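Side-chain contacts in endonuclease V (Streptomyces avermitilis, PDB 3GOC), which probably repairs deaminated DNA by nicking the strand at the second phosphodiester bond 3' to a deoxyinosine, with magnesium as cofactor: residues A19-L24 and L89-I94; V61-D64 and D69-A72; V112-G117 and E211-A216; P121-L126 and D168-A173; V141-F146 and Y207-T212. All blocks are in the same frame, centred on the assembly; numbering follows the deposited sequence.

Contact 1: A19-L24 and L89-I94; sequences AVQDEL and LAFREI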
# COMPACT_ATOMS: atom_id res chain seq x y z
N ALA A 19 4.80 34.40 8.37
CA ALA A 19 3.74 34.60 9.35
C ALA A 19 2.53 33.73 8.98
O ALA A 19 1.88 33.17 9.86
CB ALA A 19 3.34 36.07 9.41
N VAL A 20 2.24 33.63 7.69
CA VAL A 20 1.12 32.81 7.23
C VAL A 20 1.42 31.35 7.56
O VAL A 20 0.55 30.62 8.04
CB VAL A 20 0.89 32.95 5.69
CG1 VAL A 20 -0.14 31.93 5.22
CG2 VAL A 20 0.40 34.36 5.37
N GLN A 21 2.65 30.92 7.33
CA GLN A 21 3.03 29.54 7.63
C GLN A 21 2.86 29.22 9.11
O GLN A 21 2.31 28.18 9.46
CB GLN A 21 4.48 29.27 7.22
CG GLN A 21 4.75 29.45 5.73
CD GLN A 21 6.18 29.09 5.37
OE1 GLN A 21 7.12 29.52 6.04
NE2 GLN A 21 6.35 28.31 4.31
N ASP A 22 3.35 30.10 9.97
CA ASP A 22 3.24 29.85 11.41
C ASP A 22 1.79 29.85 11.89
O ASP A 22 1.45 29.16 12.85
CB ASP A 22 4.06 30.86 12.20
CG ASP A 22 5.55 30.73 11.95
OD1 ASP A 22 6.01 29.61 11.61
OD2 ASP A 22 6.28 31.73 12.12
N GLU A 23 0.94 30.63 11.23
CA GLU A 23 -0.46 30.71 11.61
C GLU A 23 -1.27 29.52 11.10
O GLU A 23 -2.08 28.95 11.84
CB GLU A 23 -1.06 32.02 11.10
CG GLU A 23 -0.41 33.25 11.73
CD GLU A 23 -0.67 34.53 10.96
OE1 GLU A 23 -0.19 35.60 11.40
OE2 GLU A 23 -1.36 34.48 9.92
N LEU A 24 -1.04 29.13 9.85
CA LEU A 24 -1.77 28.01 9.26
C LEU A 24 -1.30 26.64 9.74
O LEU A 24 -2.06 25.67 9.68
CB LEU A 24 -1.69 28.07 7.73
CG LEU A 24 -2.43 29.21 7.02
CD1 LEU A 24 -2.24 29.09 5.52
CD2 LEU A 24 -3.91 29.16 7.38
N LEU A 89 8.62 28.38 -1.16
CA LEU A 89 8.31 28.04 -2.54
C LEU A 89 6.84 27.77 -2.84
O LEU A 89 6.39 28.00 -3.96
CB LEU A 89 9.16 26.85 -2.97
CG LEU A 89 10.68 27.09 -2.95
CD1 LEU A 89 11.38 25.86 -3.50
CD2 LEU A 89 11.02 28.32 -3.78
N ALA A 90 6.10 27.29 -1.85
CA ALA A 90 4.69 27.00 -2.06
C ALA A 90 3.88 28.25 -2.37
O ALA A 90 2.84 28.17 -3.03
CB ALA A 90 4.11 26.30 -0.84
N PHE A 91 4.33 29.40 -1.89
CA PHE A 91 3.59 30.62 -2.14
C PHE A 91 3.57 31.03 -3.61
O PHE A 91 2.82 31.91 -4.00
CB PHE A 91 4.11 31.76 -1.28
CG PHE A 91 3.76 31.61 0.17
CD1 PHE A 91 4.60 30.90 1.04
CD2 PHE A 91 2.57 32.14 0.67
CE1 PHE A 91 4.24 30.71 2.38
CE2 PHE A 91 2.20 31.95 2.00
CZ PHE A 91 3.04 31.24 2.86
N ARG A 92 4.39 30.37 -4.42
CA ARG A 92 4.45 30.66 -5.85
C ARG A 92 3.38 29.90 -6.63
O ARG A 92 2.93 30.37 -7.68
CB ARG A 92 5.79 30.23 -6.44
CG ARG A 92 7.03 30.80 -5.78
CD ARG A 92 8.26 30.28 -6.50
NE ARG A 92 8.37 28.82 -6.39
CZ ARG A 92 9.14 28.06 -7.16
NH1 ARG A 92 9.88 28.60 -8.12
NH2 ARG A 92 9.19 26.74 -6.97
N GLU A 93 2.96 28.75 -6.11
CA GLU A 93 2.04 27.87 -6.83
C GLU A 93 0.73 27.46 -6.20
O GLU A 93 -0.13 26.93 -6.90
CB GLU A 93 2.80 26.60 -7.21
CG GLU A 93 3.36 25.87 -6.00
CD GLU A 93 4.21 24.68 -6.38
OE1 GLU A 93 3.70 23.54 -6.32
OE2 GLU A 93 5.38 24.90 -6.73
N ILE A 94 0.55 27.68 -4.91
CA ILE A 94 -0.69 27.27 -4.26
C ILE A 94 -1.97 27.74 -4.96
O ILE A 94 -2.88 26.94 -5.16
CB ILE A 94 -0.67 27.70 -2.78
CG1 ILE A 94 0.23 26.73 -2.02
CG2 ILE A 94 -2.07 27.71 -2.19
CD1 ILE A 94 0.79 27.30 -0.76

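Contact 2: V61-D64 and D69-A72; sequences VVLD and DVVA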
# COMPACT_ATOMS: atom_id res chain seq x y z
N VAL A 61 -4.33 14.90 -11.26
CA VAL A 61 -4.77 13.68 -11.92
C VAL A 61 -5.34 12.74 -10.88
O VAL A 61 -4.64 12.32 -9.96
CB VAL A 61 -3.61 12.98 -12.66
CG1 VAL A 61 -4.12 11.71 -13.33
CG2 VAL A 61 -3.01 13.92 -13.70
N VAL A 62 -6.62 12.43 -11.03
CA VAL A 62 -7.33 11.55 -10.10
C VAL A 62 -7.31 10.11 -10.57
O VAL A 62 -7.66 9.82 -11.72
CB VAL A 62 -8.80 11.98 -9.95
CG1 VAL A 62 -9.47 11.17 -8.87
CG2 VAL A 62 -8.89 13.47 -9.64
N LEU A 63 -6.89 9.21 -9.70
CA LEU A 63 -6.84 7.79 -10.03
C LEU A 63 -7.81 6.99 -9.18
O LEU A 63 -8.18 7.39 -8.07
CB LEU A 63 -5.44 7.21 -9.77
CG LEU A 63 -4.22 7.91 -10.34
CD1 LEU A 63 -2.97 7.16 -9.91
CD2 LEU A 63 -4.31 7.96 -11.86
N ASP A 64 -8.24 5.85 -9.72
CA ASP A 64 -9.09 4.94 -8.96
C ASP A 64 -8.00 4.22 -8.17
O ASP A 64 -7.11 3.59 -8.74
CB ASP A 64 -9.80 3.96 -9.89
CG ASP A 64 -10.55 2.88 -9.13
OD1 ASP A 64 -10.07 1.73 -9.12
OD2 ASP A 64 -11.61 3.19 -8.54
N ASP A 69 -6.26 3.25 -12.37
CA ASP A 69 -6.68 3.81 -13.65
C ASP A 69 -7.02 5.29 -13.46
O ASP A 69 -7.51 5.69 -12.40
CB ASP A 69 -7.92 3.10 -14.20
CG ASP A 69 -7.63 1.68 -14.64
OD1 ASP A 69 -6.50 1.42 -15.11
OD2 ASP A 69 -8.54 0.84 -14.54
N VAL A 70 -6.77 6.09 -14.48
CA VAL A 70 -7.08 7.51 -14.42
C VAL A 70 -8.59 7.67 -14.58
O VAL A 70 -9.19 7.10 -15.48
CB VAL A 70 -6.37 8.28 -15.55
CG1 VAL A 70 -6.79 9.75 -15.52
CG2 VAL A 70 -4.87 8.16 -15.38
N VAL A 71 -9.20 8.44 -13.68
CA VAL A 71 -10.63 8.67 -13.76
C VAL A 71 -10.98 10.12 -14.03
O VAL A 71 -12.10 10.43 -14.44
CB VAL A 71 -11.36 8.20 -12.48
CG1 VAL A 71 -11.19 6.70 -12.31
CG2 VAL A 71 -10.83 8.94 -11.27
N ALA A 72 -10.02 11.03 -13.83
CA ALA A 72 -10.26 12.45 -14.08
C ALA A 72 -8.95 13.22 -14.04
O ALA A 72 -7.99 12.79 -13.41
CB ALA A 72 -11.21 13.00 -13.03

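Contact 3: V112-G117 and E211-A216; sequences VCDGYG and ETTRRA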
# COMPACT_ATOMS: atom_id res chain seq x y z
N VAL A 112 -1.61 13.45 -3.26
CA VAL A 112 -0.20 13.11 -3.16
C VAL A 112 0.60 14.16 -3.92
O VAL A 112 0.50 14.27 -5.14
CB VAL A 112 0.08 11.71 -3.76
CG1 VAL A 112 1.55 11.34 -3.60
CG2 VAL A 112 -0.81 10.66 -3.09
N CYS A 113 1.38 14.96 -3.19
CA CYS A 113 2.19 16.01 -3.79
C CYS A 113 3.60 15.52 -4.09
O CYS A 113 4.16 14.71 -3.35
CB CYS A 113 2.29 17.21 -2.86
SG CYS A 113 0.72 17.98 -2.45
N ASP A 114 4.16 16.01 -5.20
CA ASP A 114 5.53 15.67 -5.56
C ASP A 114 6.33 16.72 -4.79
O ASP A 114 6.66 17.79 -5.31
CB ASP A 114 5.76 15.85 -7.06
CG ASP A 114 7.20 15.59 -7.46
OD1 ASP A 114 7.63 16.08 -8.53
OD2 ASP A 114 7.91 14.88 -6.72
N GLY A 115 6.63 16.41 -3.54
CA GLY A 115 7.34 17.35 -2.70
C GLY A 115 7.26 16.94 -1.24
O GLY A 115 7.26 15.75 -0.93
N TYR A 116 7.16 17.93 -0.36
CA TYR A 116 7.15 17.68 1.08
C TYR A 116 5.99 18.30 1.86
O TYR A 116 5.36 19.26 1.43
CB TYR A 116 8.46 18.18 1.70
CG TYR A 116 9.72 17.85 0.92
CD1 TYR A 116 10.09 18.62 -0.19
CD2 TYR A 116 10.52 16.77 1.26
CE1 TYR A 116 11.23 18.31 -0.93
CE2 TYR A 116 11.66 16.45 0.53
CZ TYR A 116 12.01 17.22 -0.57
OH TYR A 116 13.11 16.88 -1.31
N GLY A 117 5.73 17.71 3.03
CA GLY A 117 4.69 18.20 3.92
C GLY A 117 5.38 18.75 5.16
O GLY A 117 5.96 19.83 5.13
N GLU A 211 2.68 6.56 -9.25
CA GLU A 211 2.01 6.80 -10.52
C GLU A 211 1.29 8.14 -10.54
O GLU A 211 1.13 8.75 -11.59
CB GLU A 211 1.05 5.64 -10.84
CG GLU A 211 1.81 4.37 -11.22
CD GLU A 211 0.92 3.28 -11.79
OE1 GLU A 211 -0.00 3.60 -12.57
OE2 GLU A 211 1.17 2.10 -11.48
N THR A 212 0.86 8.59 -9.37
CA THR A 212 0.19 9.89 -9.27
C THR A 212 1.13 11.01 -9.71
O THR A 212 0.72 11.95 -10.40
CB THR A 212 -0.29 10.17 -7.83
OG1 THR A 212 0.76 9.84 -6.90
CG2 THR A 212 -1.53 9.34 -7.51
N THR A 213 2.40 10.92 -9.31
CA THR A 213 3.39 11.93 -9.68
C THR A 213 3.73 11.81 -11.16
O THR A 213 3.81 12.82 -11.86
CB THR A 213 4.67 11.79 -8.85
OG1 THR A 213 4.37 12.11 -7.49
CG2 THR A 213 5.75 12.73 -9.37
N ARG A 214 3.92 10.58 -11.62
CA ARG A 214 4.25 10.36 -13.02
C ARG A 214 3.18 10.98 -13.93
O ARG A 214 3.50 11.68 -14.89
CB ARG A 214 4.39 8.86 -13.29
CG ARG A 214 5.69 8.27 -12.75
CD ARG A 214 5.66 6.75 -12.78
NE ARG A 214 5.30 6.24 -14.10
CZ ARG A 214 6.15 6.05 -15.09
NH1 ARG A 214 7.44 6.32 -14.93
NH2 ARG A 214 5.72 5.59 -16.26
N ARG A 215 1.91 10.74 -13.60
CA ARG A 215 0.79 11.27 -14.37
C ARG A 215 0.68 12.79 -14.31
O ARG A 215 0.55 13.45 -15.34
CB ARG A 215 -0.53 10.69 -13.85
CG ARG A 215 -0.66 9.19 -13.88
CD ARG A 215 -0.99 8.70 -15.25
NE ARG A 215 -1.33 7.28 -15.23
CZ ARG A 215 -1.54 6.57 -16.34
NH1 ARG A 215 -1.46 7.16 -17.52
NH2 ARG A 215 -1.83 5.28 -16.26
N ALA A 216 0.72 13.34 -13.10
CA ALA A 216 0.60 14.78 -12.94
C ALA A 216 1.77 15.52 -13.57
O ALA A 216 1.59 16.58 -14.16
CB ALA A 216 0.47 15.13 -11.47
O HOH W 1 1.72 12.37 -6.79
O HOH W 2 6.64 12.07 -6.10

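Contact 4: P121-L126 and D168-A173; sequences PRRFGL and DEVGRA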
# COMPACT_ATOMS: atom_id res chain seq x y z
N PRO A 121 11.56 23.29 6.63
CA PRO A 121 12.20 24.13 7.65
C PRO A 121 11.24 24.67 8.72
O PRO A 121 11.62 24.83 9.87
CB PRO A 121 12.85 25.24 6.82
CG PRO A 121 12.10 25.22 5.51
CD PRO A 121 11.92 23.75 5.28
N ARG A 122 10.00 24.94 8.33
CA ARG A 122 9.00 25.43 9.27
C ARG A 122 7.88 24.42 9.45
O ARG A 122 6.78 24.75 9.90
CB ARG A 122 8.43 26.77 8.81
CG ARG A 122 9.20 27.98 9.34
CD ARG A 122 8.51 29.28 8.95
NE ARG A 122 8.41 30.20 10.08
CZ ARG A 122 9.45 30.78 10.68
NH1 ARG A 122 10.68 30.53 10.27
NH2 ARG A 122 9.24 31.61 11.70
N ARG A 123 8.16 23.17 9.08
CA ARG A 123 7.19 22.08 9.20
C ARG A 123 5.89 22.43 8.49
O ARG A 123 4.81 22.04 8.92
CB ARG A 123 6.92 21.79 10.68
CG ARG A 123 8.18 21.49 11.49
CD ARG A 123 8.80 20.15 11.12
NE ARG A 123 9.95 19.83 11.96
CZ ARG A 123 11.18 20.30 11.78
NH1 ARG A 123 11.44 21.12 10.77
NH2 ARG A 123 12.15 19.97 12.62
N PHE A 124 5.99 23.17 7.39
CA PHE A 124 4.79 23.55 6.65
C PHE A 124 5.07 23.67 5.16
O PHE A 124 4.94 24.75 4.57
CB PHE A 124 4.25 24.88 7.20
CG PHE A 124 2.82 25.15 6.82
CD1 PHE A 124 2.50 26.20 5.97
CD2 PHE A 124 1.79 24.37 7.35
CE1 PHE A 124 1.17 26.47 5.64
CE2 PHE A 124 0.46 24.62 7.02
CZ PHE A 124 0.14 25.68 6.17
N GLY A 125 5.44 22.55 4.55
CA GLY A 125 5.72 22.53 3.13
C GLY A 125 4.44 22.44 2.31
O GLY A 125 3.34 22.43 2.86
N LEU A 126 4.60 22.36 1.00
CA LEU A 126 3.48 22.30 0.06
C LEU A 126 2.32 21.39 0.45
O LEU A 126 1.16 21.81 0.45
CB LEU A 126 4.00 21.89 -1.32
CG LEU A 126 2.95 21.71 -2.42
CD1 LEU A 126 2.32 23.06 -2.75
CD2 LEU A 126 3.61 21.11 -3.66
N ASP A 168 15.06 15.40 14.67
CA ASP A 168 13.61 15.19 14.65
C ASP A 168 13.11 14.48 13.41
O ASP A 168 13.45 14.85 12.28
CB ASP A 168 12.91 16.54 14.76
CG ASP A 168 13.26 17.28 16.02
OD1 ASP A 168 13.29 18.53 16.00
OD2 ASP A 168 13.51 16.60 17.05
N GLU A 169 12.27 13.46 13.60
CA GLU A 169 11.73 12.74 12.46
C GLU A 169 10.68 13.61 11.79
O GLU A 169 9.75 14.09 12.44
CB GLU A 169 11.09 11.42 12.90
CG GLU A 169 10.58 10.60 11.73
CD GLU A 169 9.96 9.29 12.16
OE1 GLU A 169 8.77 9.28 12.52
OE2 GLU A 169 10.68 8.27 12.13
N VAL A 170 10.83 13.81 10.48
CA VAL A 170 9.89 14.61 9.71
C VAL A 170 9.29 13.82 8.55
O VAL A 170 8.54 14.35 7.74
CB VAL A 170 10.56 15.90 9.16
CG1 VAL A 170 10.95 16.81 10.31
CG2 VAL A 170 11.80 15.54 8.33
N GLY A 171 9.64 12.53 8.49
CA GLY A 171 9.13 11.67 7.45
C GLY A 171 9.91 10.36 7.42
O GLY A 171 10.56 10.00 8.40
N ARG A 172 9.83 9.65 6.30
CA ARG A 172 10.56 8.39 6.19
C ARG A 172 11.13 8.17 4.81
O ARG A 172 10.54 8.56 3.81
CB ARG A 172 9.64 7.21 6.51
CG ARG A 172 9.24 7.08 7.95
CD ARG A 172 8.22 5.98 8.13
NE ARG A 172 7.69 5.96 9.49
CZ ARG A 172 6.60 5.29 9.85
NH1 ARG A 172 6.18 5.33 11.11
NH2 ARG A 172 5.92 4.59 8.94
N ALA A 173 12.31 7.54 4.76
CA ALA A 173 12.90 7.18 3.48
C ALA A 173 12.21 5.83 3.27
O ALA A 173 12.25 4.96 4.14
CB ALA A 173 14.40 7.01 3.62
O HOH W 3 14.55 19.79 13.85

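Contact 5: V141-F146 and Y207-T212; sequences VAKNPF and YRIPET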
# COMPACT_ATOMS: atom_id res chain seq x y z
N VAL A 141 5.53 13.05 -1.40
CA VAL A 141 6.48 12.01 -1.76
C VAL A 141 7.49 12.74 -2.63
O VAL A 141 7.13 13.30 -3.67
CB VAL A 141 5.85 10.85 -2.56
CG1 VAL A 141 6.94 9.84 -2.91
CG2 VAL A 141 4.76 10.17 -1.74
N ALA A 142 8.74 12.74 -2.19
CA ALA A 142 9.81 13.45 -2.91
C ALA A 142 10.89 12.52 -3.42
O ALA A 142 11.16 11.48 -2.84
CB ALA A 142 10.41 14.51 -2.00
N LYS A 143 11.53 12.94 -4.52
CA LYS A 143 12.58 12.16 -5.18
C LYS A 143 13.94 12.27 -4.51
O LYS A 143 14.78 11.39 -4.67
CB LYS A 143 12.72 12.59 -6.65
CG LYS A 143 11.45 12.54 -7.46
CD LYS A 143 11.64 13.27 -8.78
CE LYS A 143 10.34 13.45 -9.54
NZ LYS A 143 9.78 12.16 -9.98
N ASN A 144 14.18 13.37 -3.79
CA ASN A 144 15.45 13.56 -3.10
C ASN A 144 15.18 13.95 -1.65
O ASN A 144 14.09 14.42 -1.33
CB ASN A 144 16.30 14.63 -3.81
CG ASN A 144 15.75 16.03 -3.67
OD1 ASN A 144 15.65 16.56 -2.56
ND2 ASN A 144 15.40 16.64 -4.79
N PRO A 145 16.16 13.76 -0.76
CA PRO A 145 16.01 14.08 0.67
C PRO A 145 16.20 15.53 1.09
O PRO A 145 16.16 15.82 2.28
CB PRO A 145 17.04 13.16 1.31
CG PRO A 145 18.17 13.25 0.33
CD PRO A 145 17.47 13.13 -1.02
N PHE A 146 16.38 16.43 0.13
CA PHE A 146 16.59 17.83 0.45
C PHE A 146 17.81 17.88 1.38
O PHE A 146 18.84 17.27 1.08
CB PHE A 146 15.37 18.41 1.17
CG PHE A 146 15.41 19.91 1.32
CD1 PHE A 146 15.00 20.51 2.50
CD2 PHE A 146 15.84 20.71 0.27
CE1 PHE A 146 15.03 21.90 2.64
CE2 PHE A 146 15.87 22.10 0.40
CZ PHE A 146 15.47 22.70 1.59
N TYR A 207 6.92 1.11 -10.51
CA TYR A 207 8.00 2.08 -10.55
C TYR A 207 8.42 2.59 -9.19
O TYR A 207 7.75 2.37 -8.18
CB TYR A 207 7.58 3.29 -11.40
CG TYR A 207 6.98 2.94 -12.74
CD1 TYR A 207 5.60 2.85 -12.90
CD2 TYR A 207 7.80 2.72 -13.84
CE1 TYR A 207 5.05 2.53 -14.14
CE2 TYR A 207 7.25 2.40 -15.09
CZ TYR A 207 5.88 2.31 -15.22
OH TYR A 207 5.35 1.99 -16.45
N ARG A 208 9.55 3.29 -9.17
CA ARG A 208 10.06 3.88 -7.94
C ARG A 208 9.21 5.09 -7.56
O ARG A 208 8.93 5.32 -6.38
CB ARG A 208 11.51 4.31 -8.13
CG ARG A 208 12.05 5.16 -6.99
CD ARG A 208 13.45 5.69 -7.28
NE ARG A 208 13.89 6.57 -6.21
CZ ARG A 208 14.17 7.86 -6.36
NH1 ARG A 208 14.07 8.43 -7.56
NH2 ARG A 208 14.55 8.58 -5.31
N ILE A 209 8.81 5.86 -8.57
CA ILE A 209 8.00 7.07 -8.38
C ILE A 209 6.51 6.76 -8.43
O ILE A 209 6.06 6.04 -9.32
CB ILE A 209 8.34 8.11 -9.49
CG1 ILE A 209 9.84 8.40 -9.50
CG2 ILE A 209 7.54 9.39 -9.27
CD1 ILE A 209 10.40 8.94 -8.19
N PRO A 210 5.72 7.31 -7.49
CA PRO A 210 4.27 7.07 -7.48
C PRO A 210 3.63 7.40 -8.82
O PRO A 210 3.96 8.40 -9.45
CB PRO A 210 3.78 7.99 -6.37
CG PRO A 210 4.91 7.99 -5.41
CD PRO A 210 6.13 8.10 -6.31
N GLU A 211 2.68 6.56 -9.25
CA GLU A 211 2.01 6.80 -10.52
C GLU A 211 1.29 8.14 -10.54
O GLU A 211 1.13 8.75 -11.59
CB GLU A 211 1.05 5.64 -10.84
CG GLU A 211 1.81 4.37 -11.22
CD GLU A 211 0.92 3.28 -11.79
OE1 GLU A 211 -0.00 3.60 -12.57
OE2 GLU A 211 1.17 2.10 -11.48
N THR A 212 0.86 8.59 -9.37
CA THR A 212 0.19 9.89 -9.27
C THR A 212 1.13 11.01 -9.71
O THR A 212 0.72 11.95 -10.40
CB THR A 212 -0.29 10.17 -7.83
OG1 THR A 212 0.76 9.84 -6.90
CG2 THR A 212 -1.53 9.34 -7.51
O HOH W 4 15.66 11.06 -7.98

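Contact 1: A19-L24 and L89-I94
Phe91 reaches across to helix 14-24 and lays the far edge of its ring against Val20 and Gln21. The apolar part of the contact is made at that edge and not over a ring face. CE1 of Phe91 lies 3.6 Å from CG of Gln21, and CZ of Phe91 lies 3.9 Å from CB of Val20, so the two neighbouring helix residues divide the rim of the ring between them. On the Val20 side CG1 takes part as well, 4.0 Å from CE2 of Phe91; with CG1 anti to the backbone N (chi1 171°), this methyl is the branch turned to the ring while CG2 lies farther from it. The ring is also held elsewhere: His129 of helix 126-134 meets it edge-to-face.

This is where the first helix of the chain, in a fold of the RNase H clan, packs on the turn leading into helix 94-102. Residues 89-92 of that turn have helical backbone angles, and Glu93 is the N-cap of the helix that follows.

Polar groups are served separately. The Gln21 amide is inclined by 56° to the Phe91 ring, its NE2 3.7 Å from Phe91 CE1, but the bond from NE2 goes to the carbonyl of Gly87, just ahead of the turn. Within the turn, Arg92 folds back so that NE donates to Leu89 O at 3.2 Å, in the carbonyl plane and on a lone pair; the same oxygen also accepts from Arg92 N. The carbonyl of Phe91 is taken by Trp10 NE1 and Ser81 OG.

Contact 2: V61-D64 and D69-A72
Val62 and Ala72 pair across the hairpin of strands 55-64 and 70-79, and the tight part of the contact is centred on them. Val62 N donates to Ala72 O at 2.8 Å. In the other direction Val62 O takes a nearly straight bond from Val71 N (2.8 Å, 173°) and a weak one from Ala72 N. Two residues thus face one, a classic beta bulge, and beyond it the register has moved by one so that Leu63 sits opposite Val70 in a non-hydrogen-bonded pair.

On the face of Leu63 and Val70, CD2 of Leu63 presses to 3.6 Å from CG2 of Val70, with Val61 CG1 beside them; Thr212 and Arg215 of helix 211-228 pack over this face. The face of Val62 and Ala72, also buried, is backed by Leu104 and Cys106.

Val71 is exposed but still packs closely: its CG2, set between the backbone N and the carbonyl carbon (chi1 -63°), lies 3.5 Å from Val62 CG1. The looser side begins at its CG1, 3.9 Å from Asp64 CB, and runs out to exposed Asp69. There Asp64 N donates to Asp69 O at 2.8 Å, while Thr67 OG1 bonds to Asp64 OD1 and accepts from Asp69 N.

Main-chain bonds therefore set the register and the aliphatic packing follows it, whereas the like-charged Asp64 and Asp69, OD1 to OD2 5.7 Å, probably repel mildly at the turn.

Contact 3: V112-G117 and E211-A216
Asp114 and Thr213 meet beside the metal centre of this RNase H-like fold, where the end of strand 110-114 meets the first turn of helix 211-228. Asp114 is a magnesium ligand, and Asp46 on the adjacent strand 41-49 completes the protein part of that site. The carboxylate touches the helix through carbon: CG of Asp114 lies 3.7 Å from CG2 of Thr213, and the two side chains cross at about a right angle. Two residues earlier on the strand, CB and CG1 of Val112 both lie 3.7 Å from OG1 of Thr212.

Two waters make the polar link. Water 2 donates to Asp114 OD2 at 3.1 Å and is bonded to Thr213 OG1 at 2.7 Å, which makes Thr213 a second-shell partner of the metal-bound carboxylate. Water 1 is gripped at three points: it donates to Val112 O and is bonded to the hydroxyls of both threonines. The pair of waters therefore links strand and helix, with the Thr213 hydroxyl common to both.

The two threonines reach the waters through different torsions. In Thr213 the hydroxyl is anti to the carbonyl carbon (chi1 -67°), which puts CG2 on the carboxylate and OG1 between the waters. Thr212 instead holds its hydroxyl between the backbone N and the carbonyl carbon (chi1 45°). Behind them, Val112 is hydrogen-bonded to Thr43 and Val45 of strand 41-49, and Leu203 packs on both Val112 and Thr212. At the centre, water 1 lies 2.8 Å from Val112 O and 2.7 Å from Thr212 OG1.

Contact 4: P121-L126 and D168-A173
Arg123 stretches from the loop ahead of helix 126-134 to strand 168-174, where its guanidinium lies over Val170 and turns an edge to Asp168. Its conformation makes this possible. The backbone is in the left-handed region, and the side chain, with CG anti to the carbonyl carbon, bends at CB-CG (chi2 -70°) before running straight on to NE. The bend brings the arginine side chain across that of Val170 at about a right angle, with the valine methyl over one face of the guanidinium. CG1 of Val170 stands 3.5 Å above the guanidinium plane, displaced toward the rim, and is 3.6 Å from NE of Arg123. Val170 offers this methyl because CG1 is anti to its carbonyl carbon.

The charged end is held more loosely. NH2 of Arg123 and OD1 of Asp168 form a long salt bridge at 3.8 Å, with the oxygen near the guanidinium plane but the two planar groups inclined by 68°. Water 3 fills in at the same edge: it donates to Asp168 OD1 at 2.8 Å and accepts a weak bond from Arg123 NH2. The firmer bond of the group is from NH1 to His120 O, within its own loop. A leucine in place of Arg123 would probably leave the His120 carbonyl and the Asp168 carboxylate without their charged partner, and Val170 without the flat group over its methyl.

Val170 and Gly171 together face Leu163 in a classic beta bulge between strands 168-174 and 160-165, whose Ala165 touches both Arg123 and Val170. The next residue of the loop, Phe124, packs on helix 14-24 and meets His129 of helix 126-134.

Contact 5: V141-F146 and Y207-T212
Close to the magnesium site, the end of strand 138-142 and the loop that follows it pack against the segment that leads into helix 211-228. Lys143 links the contact to the metal site: its side chain touches the metal ligand Asp114 and lies about 6 Å from a magnesium ion. The same side chain lies against Ile209, with NZ 3.6 Å from CG2 of Ile209 and CG of Lys143 3.8 Å from Ile209 CD1. A turn at the last torsion (chi4 -66°) ends the otherwise extended lysine chain.

The direct hydrogen bond between the segments uses the backbone of this lysine. NH2 of Arg208 donates to Lys143 O at 2.9 Å, with the oxygen at the guanidinium edge and the donor tilted 19° from the carbonyl plane. Water 4 joins Arg208 NH1 to the same carbonyl, weakly on the carbonyl side. Arg208 reaches so far because it is extended from CG to NE, and its NE and NH2 bind the carbonyls of Lys181 and Pro182. A methionine at Arg208 would probably leave the carbonyls of Lys143, Lys181 and Pro182 without the guanidinium that gathers them, and the loop after the strand less firmly tied.

Deeper in, Val141 CG1 rests on CG of Pro210 at 3.7 Å. Pro210 is the N-cap of helix 211-228; Thr200 of helix 193-202 packs on both Val141 and Pro210, while Val112 and Val183 flank Val141 from the neighbouring strands 110-114 and 183-189.

Overall arrangement
Contacts 3 and 5 lie side by side: both use the start of helix 211-228, against the adjacent strands 110-114 and 138-142. Contact 3 is buried and water-bridged at the metal; contact 5 runs from an apolar interior to an arginine and lysine at the surface. Contact 2, at the hairpin edge of the same sheet, meets that helix through Leu63 and Thr212 and differs in relying on backbone pairing. Contact 1 is buried and mainly apolar, about 28 Å from contact 2 between centres. Contact 4 is partly exposed, with a loose salt bridge; its loop joins contact 1 through the Asp22-Arg122 salt bridge and Leu24 on Phe124.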